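Local structure of PfEMP1 variant 1 of strain MC (Plasmodium falciparum, 5LGD) at residues Ser6-Ala9 with Phe10-Trp14; Asp75-Lys78 with Asp79-His82; Ala106-Ile109 with Lys110-Glu113. The protein probably binds receptors on the surface of host cells, the present chain being a helical part, related to the DBL superfamily, of a much longer protein. One frame throughout, in Å; residues are numbered along the deposited sequence.

Contact 1: residues Ser6-Ala9 with Phe10-Trp14; sequences SYNA and FFWMW
The first turns of helix 7-29 begin here, and the side chains that meet along them are Tyr7 with Phe11 and Asn8 with Trp12, each pair one helical turn apart. Ser6 is the N-cap: its OG accepts from Ala9 N at 3.1 Å, and its short hydroxyl arm suits a position where the first N-H groups have no carbonyl of an earlier turn to bond. The backbone then takes over, with Phe10 N on Ser6 O at 2.8 Å and Phe11 N on Tyr7 O at 2.8 Å, while the bond from Trp12 N to Asn8 O is weak.

Both Tyr7 and Phe11 hold CG anti to the backbone N (chi1 179° and -178°), which sends their rings out on the same side of the helix. The edge of Phe11 turns toward the face of Tyr7 in an offset edge-to-face pair, centroids 6.0 Å apart, and Tyr7 OH comes to the Phe11 edge, 3.5 Å from CD2. That hydroxyl also hydrogen-bonds to Ile66 O on helix 45-70, so tyrosine serves both as packing ring and as polar link. Phe11 CD1 sits over one face of the Trp12 indole, whose edge is met in its plane by Asn8 ND2, 3.9 Å from NE1. The Asn8 amide is turned 67° from the indole plane, while the main-chain O of Asn8 lies 3.2 Å from Trp12 CD1.

Phe11 also pairs edge-to-face with an aromatic ring of another protein's chain, from which an aromatic side chain packs on Asn8 and an apolar one on Trp12. On the domain's own side, Trp12 rests on Leu95 and Ile98, and Phe10 on Ile66. The arrangement is that of a serine-capped helix whose aromatic residues pack it into an all-helical bundle.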
loop_
_atom_site.group_PDB
_atom_site.type_symbol
_atom_site.label_atom_id
_atom_site.label_comp_id
_atom_site.label_asym_id
_atom_site.label_seq_id
_atom_site.Cartn_x
_atom_site.Cartn_y
_atom_site.Cartn_z
ATOM N N SER B 6 -15.164 11.378 22.753
ATOM C CA SER B 6 -14.703 10.165 22.060
ATOM C C SER B 6 -13.792 9.395 23.016
ATOM O O SER B 6 -13.176 10.017 23.889
ATOM C CB SER B 6 -13.949 10.519 20.780
ATOM O OG SER B 6 -12.591 10.893 20.990
ATOM N N TYR B 7 -13.714 8.057 22.873
ATOM C CA TYR B 7 -12.860 7.233 23.736
ATOM C C TYR B 7 -11.394 7.715 23.684
ATOM O O TYR B 7 -10.835 8.013 24.732
ATOM C CB TYR B 7 -13.015 5.716 23.477
ATOM C CG TYR B 7 -12.100 4.881 24.351
ATOM C CD1 TYR B 7 -12.318 4.772 25.727
ATOM C CD2 TYR B 7 -10.982 4.249 23.816
ATOM C CE1 TYR B 7 -11.451 4.043 26.539
ATOM C CE2 TYR B 7 -10.122 3.500 24.614
ATOM C CZ TYR B 7 -10.349 3.411 25.974
ATOM O OH TYR B 7 -9.455 2.704 26.739
ATOM N N ASN B 8 -10.841 7.944 22.474
ATOM C CA ASN B 8 -9.474 8.448 22.276
ATOM C C ASN B 8 -9.254 9.750 23.048
ATOM O O ASN B 8 -8.342 9.812 23.859
ATOM C CB ASN B 8 -9.133 8.595 20.787
ATOM C CG ASN B 8 -7.687 9.012 20.525
ATOM O OD1 ASN B 8 -7.363 10.207 20.339
ATOM N ND2 ASN B 8 -6.784 8.035 20.516
ATOM N N ALA B 9 -10.160 10.731 22.896
ATOM C CA ALA B 9 -10.110 12.022 23.610
ATOM C C ALA B 9 -10.163 11.827 25.123
ATOM O O ALA B 9 -9.369 12.437 25.850
ATOM C CB ALA B 9 -11.266 12.907 23.173
ATOM N N PHE B 10 -11.107 10.970 25.598
ATOM C CA PHE B 10 -11.271 10.703 27.017
ATOM C C PHE B 10 -10.042 10.056 27.627
ATOM O O PHE B 10 -9.581 10.490 28.688
ATOM C CB PHE B 10 -12.531 9.862 27.286
ATOM C CG PHE B 10 -12.731 9.589 28.752
ATOM C CD1 PHE B 10 -13.358 10.518 29.566
ATOM C CD2 PHE B 10 -12.271 8.407 29.326
ATOM C CE1 PHE B 10 -13.494 10.286 30.935
ATOM C CE2 PHE B 10 -12.449 8.157 30.686
ATOM C CZ PHE B 10 -13.022 9.114 31.486
ATOM N N PHE B 11 -9.536 9.002 26.960
ATOM C CA PHE B 11 -8.355 8.234 27.358
ATOM C C PHE B 11 -7.158 9.145 27.746
ATOM O O PHE B 11 -6.588 8.997 28.829
ATOM C CB PHE B 11 -7.964 7.234 26.233
ATOM C CG PHE B 11 -6.775 6.353 26.541
ATOM C CD1 PHE B 11 -5.474 6.828 26.384
ATOM C CD2 PHE B 11 -6.955 5.066 27.036
ATOM C CE1 PHE B 11 -4.376 6.023 26.707
ATOM C CE2 PHE B 11 -5.855 4.242 27.315
ATOM C CZ PHE B 11 -4.581 4.736 27.187
ATOM N N TRP B 12 -6.797 10.079 26.864
ATOM C CA TRP B 12 -5.651 10.954 27.077
ATOM C C TRP B 12 -5.895 12.020 28.102
ATOM O O TRP B 12 -5.008 12.284 28.911
ATOM C CB TRP B 12 -5.166 11.521 25.745
ATOM C CG TRP B 12 -4.585 10.412 24.933
ATOM C CD1 TRP B 12 -5.131 9.825 23.828
ATOM C CD2 TRP B 12 -3.436 9.632 25.279
ATOM N NE1 TRP B 12 -4.342 8.781 23.414
ATOM C CE2 TRP B 12 -3.280 8.654 24.276
ATOM C CE3 TRP B 12 -2.469 9.725 26.292
ATOM C CZ2 TRP B 12 -2.221 7.757 24.274
ATOM C CZ3 TRP B 12 -1.431 8.823 26.295
ATOM C CH2 TRP B 12 -1.313 7.856 25.294
ATOM N N MET B 13 -7.115 12.538 28.155
ATOM C CA MET B 13 -7.545 13.504 29.162
ATOM C C MET B 13 -7.433 12.896 30.575
ATOM O O MET B 13 -6.985 13.576 31.490
ATOM C CB MET B 13 -9.007 13.901 28.897
ATOM C CG MET B 13 -9.445 15.118 29.684
ATOM S SD MET B 13 -11.145 14.983 30.266
ATOM C CE MET B 13 -11.059 13.462 31.266
ATOM N N TRP B 14 -7.885 11.650 30.751
ATOM C CA TRP B 14 -7.880 10.949 32.035
ATOM C C TRP B 14 -6.440 10.720 32.490
ATOM O O TRP B 14 -6.109 11.022 33.644
ATOM C CB TRP B 14 -8.671 9.633 31.959
ATOM C CG TRP B 14 -8.748 8.916 33.269
ATOM C CD1 TRP B 14 -9.792 8.931 34.150
ATOM C CD2 TRP B 14 -7.744 8.065 33.849
ATOM N NE1 TRP B 14 -9.491 8.162 35.252
ATOM C CE2 TRP B 14 -8.231 7.636 35.101
ATOM C CE3 TRP B 14 -6.472 7.630 33.437
ATOM C CZ2 TRP B 14 -7.484 6.817 35.952
ATOM C CZ3 TRP B 14 -5.735 6.817 34.288
ATOM C CH2 TRP B 14 -6.250 6.409 35.520
#

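Contact 2: residues Asp75-Lys78 with Asp79-His82; sequences DIPK and DWTH
Ile76 and His82 make the tight part of this turn, where the chain doubles back just before helix 82-90. Ile76 CD1 stands almost squarely over one face of the imidazole, 4.0 Å from the His82 ring centroid and only 7° off the ring normal, a CH-pi contact. With chi1 at 90°, CG1 of Ile76 lies between the backbone N and the carbonyl carbon, which carries CD1 there. The other branch, CG2, comes in obliquely at the CD2-NE2 side, 3.5 Å from His82 NE2. CD1 is also pressed to 3.1 Å from Trp80 O. The imidazole is held by a bond from NE2 to Gln73 O, which limits the rotation of the ring that Ile76 meets.

Next to it, Pro77 and Trp80 run side by side, with Pro77 CD in the plane of the indole at its edge, 3.8 Å from CE3. The compact, rigid proline brings CD and CG together against CE3 and CZ3 of Trp80.

By contrast, the outer end of the turn is loose. Lys78 and Asp79 are exposed and point the same way, yet their charged atoms stay apart, Lys78 NZ lying 5.9 Å from Asp79 OD2; any attraction is likely to be weak. Asp79 takes a left-handed backbone conformation (phi 58°), one that aspartate tolerates better than most residues, and this contributes to the chain reversal.

Aromatic side chains of another protein's chain meet Trp80 and Pro77, and an apolar one packs on Asp79. Toward its own domain, the turn leads into helix 82-90: Thr81 OG1 N-caps it through Asp84 N, the Trp80 and Phe85 rings meet, Trp80 touches Thr88, and Ile76 leans on Phe85 as well.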
loop_
_atom_site.group_PDB
_atom_site.type_symbol
_atom_site.label_atom_id
_atom_site.label_comp_id
_atom_site.label_asym_id
_atom_site.label_seq_id
_atom_site.Cartn_x
_atom_site.Cartn_y
_atom_site.Cartn_z
ATOM N N ASP B 75 -10.271 -2.785 15.638
ATOM C CA ASP B 75 -9.413 -2.336 14.536
ATOM C C ASP B 75 -7.941 -2.252 14.946
ATOM O O ASP B 75 -7.200 -1.392 14.450
ATOM C CB ASP B 75 -9.927 -1.000 13.940
ATOM C CG ASP B 75 -9.891 0.206 14.872
ATOM O OD1 ASP B 75 -9.872 0.004 16.114
ATOM O OD2 ASP B 75 -9.946 1.355 14.362
ATOM N N ILE B 76 -7.500 -3.160 15.827
ATOM C CA ILE B 76 -6.111 -3.126 16.268
ATOM C C ILE B 76 -5.180 -3.922 15.279
ATOM O O ILE B 76 -5.658 -4.786 14.558
ATOM C CB ILE B 76 -5.887 -3.490 17.761
ATOM C CG1 ILE B 76 -5.664 -4.995 17.965
ATOM C CG2 ILE B 76 -6.984 -2.938 18.651
ATOM C CD1 ILE B 76 -4.703 -5.276 19.129
ATOM N N PRO B 77 -3.867 -3.609 15.172
ATOM C CA PRO B 77 -3.048 -4.335 14.199
ATOM C C PRO B 77 -3.073 -5.837 14.431
ATOM O O PRO B 77 -3.128 -6.307 15.558
ATOM C CB PRO B 77 -1.659 -3.712 14.371
ATOM C CG PRO B 77 -1.960 -2.310 14.846
ATOM C CD PRO B 77 -3.074 -2.568 15.847
ATOM N N LYS B 78 -3.041 -6.570 13.327
ATOM C CA LYS B 78 -3.065 -8.013 13.218
ATOM C C LYS B 78 -1.818 -8.583 13.901
ATOM O O LYS B 78 -0.776 -7.929 13.894
ATOM C CB LYS B 78 -3.113 -8.339 11.710
ATOM C CG LYS B 78 -3.080 -9.816 11.305
ATOM C CD LYS B 78 -3.270 -9.998 9.783
ATOM C CE LYS B 78 -2.078 -9.589 8.932
ATOM N NZ LYS B 78 -2.476 -9.284 7.525
ATOM N N ASP B 79 -1.952 -9.776 14.549
ATOM C CA ASP B 79 -0.874 -10.490 15.245
ATOM C C ASP B 79 -0.206 -9.672 16.356
ATOM O O ASP B 79 1.011 -9.766 16.561
ATOM C CB ASP B 79 0.164 -11.035 14.231
ATOM C CG ASP B 79 -0.423 -12.085 13.311
ATOM O OD1 ASP B 79 -1.222 -12.916 13.792
ATOM O OD2 ASP B 79 -0.097 -12.065 12.110
ATOM N N TRP B 80 -1.005 -8.886 17.087
ATOM C CA TRP B 80 -0.514 -8.030 18.182
ATOM C C TRP B 80 -1.650 -7.947 19.172
ATOM O O TRP B 80 -2.797 -7.740 18.757
ATOM C CB TRP B 80 -0.189 -6.625 17.641
ATOM C CG TRP B 80 0.739 -5.775 18.476
ATOM C CD1 TRP B 80 1.903 -6.168 19.068
ATOM C CD2 TRP B 80 0.697 -4.341 18.588
ATOM N NE1 TRP B 80 2.547 -5.080 19.616
ATOM C CE2 TRP B 80 1.849 -3.942 19.305
ATOM C CE3 TRP B 80 -0.189 -3.352 18.130
ATOM C CZ2 TRP B 80 2.123 -2.602 19.591
ATOM C CZ3 TRP B 80 0.067 -2.034 18.440
ATOM C CH2 TRP B 80 1.214 -1.666 19.158
ATOM N N THR B 81 -1.369 -8.147 20.460
ATOM C CA THR B 81 -2.457 -8.134 21.437
ATOM C C THR B 81 -2.813 -6.701 21.887
ATOM O O THR B 81 -1.984 -5.816 21.796
ATOM C CB THR B 81 -2.192 -9.078 22.627
ATOM O OG1 THR B 81 -1.397 -8.409 23.589
ATOM C CG2 THR B 81 -1.572 -10.435 22.229
ATOM N N HIS B 82 -4.022 -6.506 22.443
ATOM C CA HIS B 82 -4.484 -5.224 22.992
ATOM C C HIS B 82 -3.610 -4.770 24.163
ATOM O O HIS B 82 -3.573 -3.581 24.475
ATOM C CB HIS B 82 -5.916 -5.405 23.506
ATOM C CG HIS B 82 -6.940 -5.501 22.429
ATOM N ND1 HIS B 82 -7.381 -6.729 21.955
ATOM C CD2 HIS B 82 -7.620 -4.520 21.797
ATOM C CE1 HIS B 82 -8.291 -6.452 21.038
ATOM N NE2 HIS B 82 -8.494 -5.140 20.933
#

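Contact 3: residues Ala106-Ile109 with Lys110-Glu113; sequences ANEI and KRIE
Asn107 and Lys110 both place CG opposite the backbone N (chi1 -162° and -167°), and the lysine stays extended from there, so the two polar ends, one turn apart at the start of helix 106-118, come near enough for one water to span them. Their side chains meet with Asn107 OD1 3.8 Å from Lys110 CD, and the water closes the gap: it donates to Asn107 OD1 at 2.9 Å and accepts from Lys110 NZ at 2.9 Å. A short amide and a long, flexible amine suit this exposed face of an amphipathic helix. Asn107 ND2 bonds to a glycerol, probably from the crystallisation liquor.

On the inner face, Glu108 and Ile112 lie side by side and point the same way, with Glu108 CG 3.8 Å from Ile112 CD1. Ile112 CG1 is tighter, at 3.1 Å from Glu108 O. The methylenes of the glutamate thus serve as apolar packing, while its OE1 is hydrogen-bonded to His16 NE2 of helix 7-29. Isoleucine suits the neighbouring places: Ile112 touches Ile23 and Leu96, and Ile109 touches Ile99 of helix 92-103.

The helical turn itself is closed by backbone bonds four residues apart. Among them Glu113 N meets Ile109 O at 2.8 Å, nearly straight, with an N-H...O angle of 177°.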
loop_
_atom_site.group_PDB
_atom_site.type_symbol
_atom_site.label_atom_id
_atom_site.label_comp_id
_atom_site.label_asym_id
_atom_site.label_seq_id
_atom_site.Cartn_x
_atom_site.Cartn_y
_atom_site.Cartn_z
ATOM N N ALA B 106 5.290 22.169 27.990
ATOM C CA ALA B 106 6.578 21.513 28.230
ATOM C C ALA B 106 6.936 21.372 29.708
ATOM O O ALA B 106 7.600 20.404 30.100
ATOM C CB ALA B 106 7.679 22.262 27.491
ATOM N N ASN B 107 6.523 22.334 30.523
ATOM C CA ASN B 107 6.818 22.328 31.949
ATOM C C ASN B 107 6.013 21.319 32.682
ATOM O O ASN B 107 6.488 20.726 33.645
ATOM C CB ASN B 107 6.635 23.693 32.543
ATOM C CG ASN B 107 7.328 23.817 33.856
ATOM O OD1 ASN B 107 8.549 23.741 33.963
ATOM N ND2 ASN B 107 6.560 23.875 34.891
ATOM N N GLU B 108 4.783 21.110 32.225
ATOM C CA GLU B 108 3.919 20.082 32.743
ATOM C C GLU B 108 4.631 18.721 32.450
ATOM O O GLU B 108 4.659 17.862 33.330
ATOM C CB GLU B 108 2.546 20.215 32.060
ATOM C CG GLU B 108 1.633 19.035 32.176
ATOM C CD GLU B 108 0.320 19.320 31.490
ATOM O OE1 GLU B 108 -0.555 19.937 32.142
ATOM O OE2 GLU B 108 0.166 18.935 30.307
ATOM N N ILE B 109 5.306 18.595 31.284
ATOM C CA ILE B 109 6.037 17.370 30.914
ATOM C C ILE B 109 7.229 17.182 31.852
ATOM O O ILE B 109 7.383 16.097 32.400
ATOM C CB ILE B 109 6.427 17.336 29.407
ATOM C CG1 ILE B 109 5.182 17.340 28.513
ATOM C CG2 ILE B 109 7.401 16.177 29.067
ATOM C CD1 ILE B 109 4.278 16.151 28.607
ATOM N N LYS B 110 7.992 18.261 32.127
ATOM C CA LYS B 110 9.123 18.238 33.070
ATOM C C LYS B 110 8.709 17.631 34.437
ATOM O O LYS B 110 9.416 16.766 34.953
ATOM C CB LYS B 110 9.671 19.661 33.272
ATOM C CG LYS B 110 11.026 19.754 33.981
ATOM C CD LYS B 110 11.445 21.215 34.055
ATOM C CE LYS B 110 12.887 21.371 34.423
ATOM N NZ LYS B 110 13.310 22.785 34.304
ATOM N N ARG B 111 7.576 18.129 35.016
ATOM C CA ARG B 111 7.000 17.705 36.300
ATOM C C ARG B 111 6.602 16.214 36.267
ATOM O O ARG B 111 6.854 15.487 37.238
ATOM C CB ARG B 111 5.755 18.565 36.693
ATOM C CG ARG B 111 5.965 20.090 36.789
ATOM C CD ARG B 111 4.977 20.899 37.669
ATOM N NE ARG B 111 3.592 20.409 37.757
ATOM C CZ ARG B 111 2.640 20.611 36.846
ATOM N NH1 ARG B 111 2.917 21.232 35.716
ATOM N NH2 ARG B 111 1.421 20.125 37.029
ATOM N N ILE B 112 5.968 15.767 35.149
ATOM C CA ILE B 112 5.498 14.393 34.972
ATOM C C ILE B 112 6.733 13.457 34.907
ATOM O O ILE B 112 6.803 12.491 35.670
ATOM C CB ILE B 112 4.569 14.255 33.736
ATOM C CG1 ILE B 112 3.283 15.105 33.944
ATOM C CG2 ILE B 112 4.228 12.755 33.506
ATOM C CD1 ILE B 112 2.342 15.307 32.751
ATOM N N GLU B 113 7.723 13.801 34.049
ATOM C CA GLU B 113 8.984 13.087 33.872
ATOM C C GLU B 113 9.674 12.907 35.241
ATOM O O GLU B 113 10.064 11.785 35.561
ATOM C CB GLU B 113 9.866 13.852 32.878
ATOM C CG GLU B 113 10.936 13.026 32.190
ATOM C CD GLU B 113 11.759 13.760 31.147
ATOM O OE1 GLU B 113 11.789 15.013 31.163
ATOM O OE2 GLU B 113 12.394 13.070 30.318
HETATM O O HOH W 1 11.301 24.747 33.750
#

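In the fold
The centres of the three contacts form a triangle: contact 1 is about 20 Å from contact 2 and about 19 Å from contact 3, while contacts 2 and 3 are about 31 Å apart, and no two touch. Short helices bridge them. Helix 82-90, capped in contact 2, sends Leu86 and Leu89 onto the aromatic residues of contact 1, and Tyr103 at the end of helix 92-103 is touched both by Met13 and by Glu108. Contacts 1 and 2 meet the chain of another protein through aromatic residues, consistent with a receptor-binding surface, whereas contact 3 touches no other protein chain of the assembly but has a bound glycerol at Asn107.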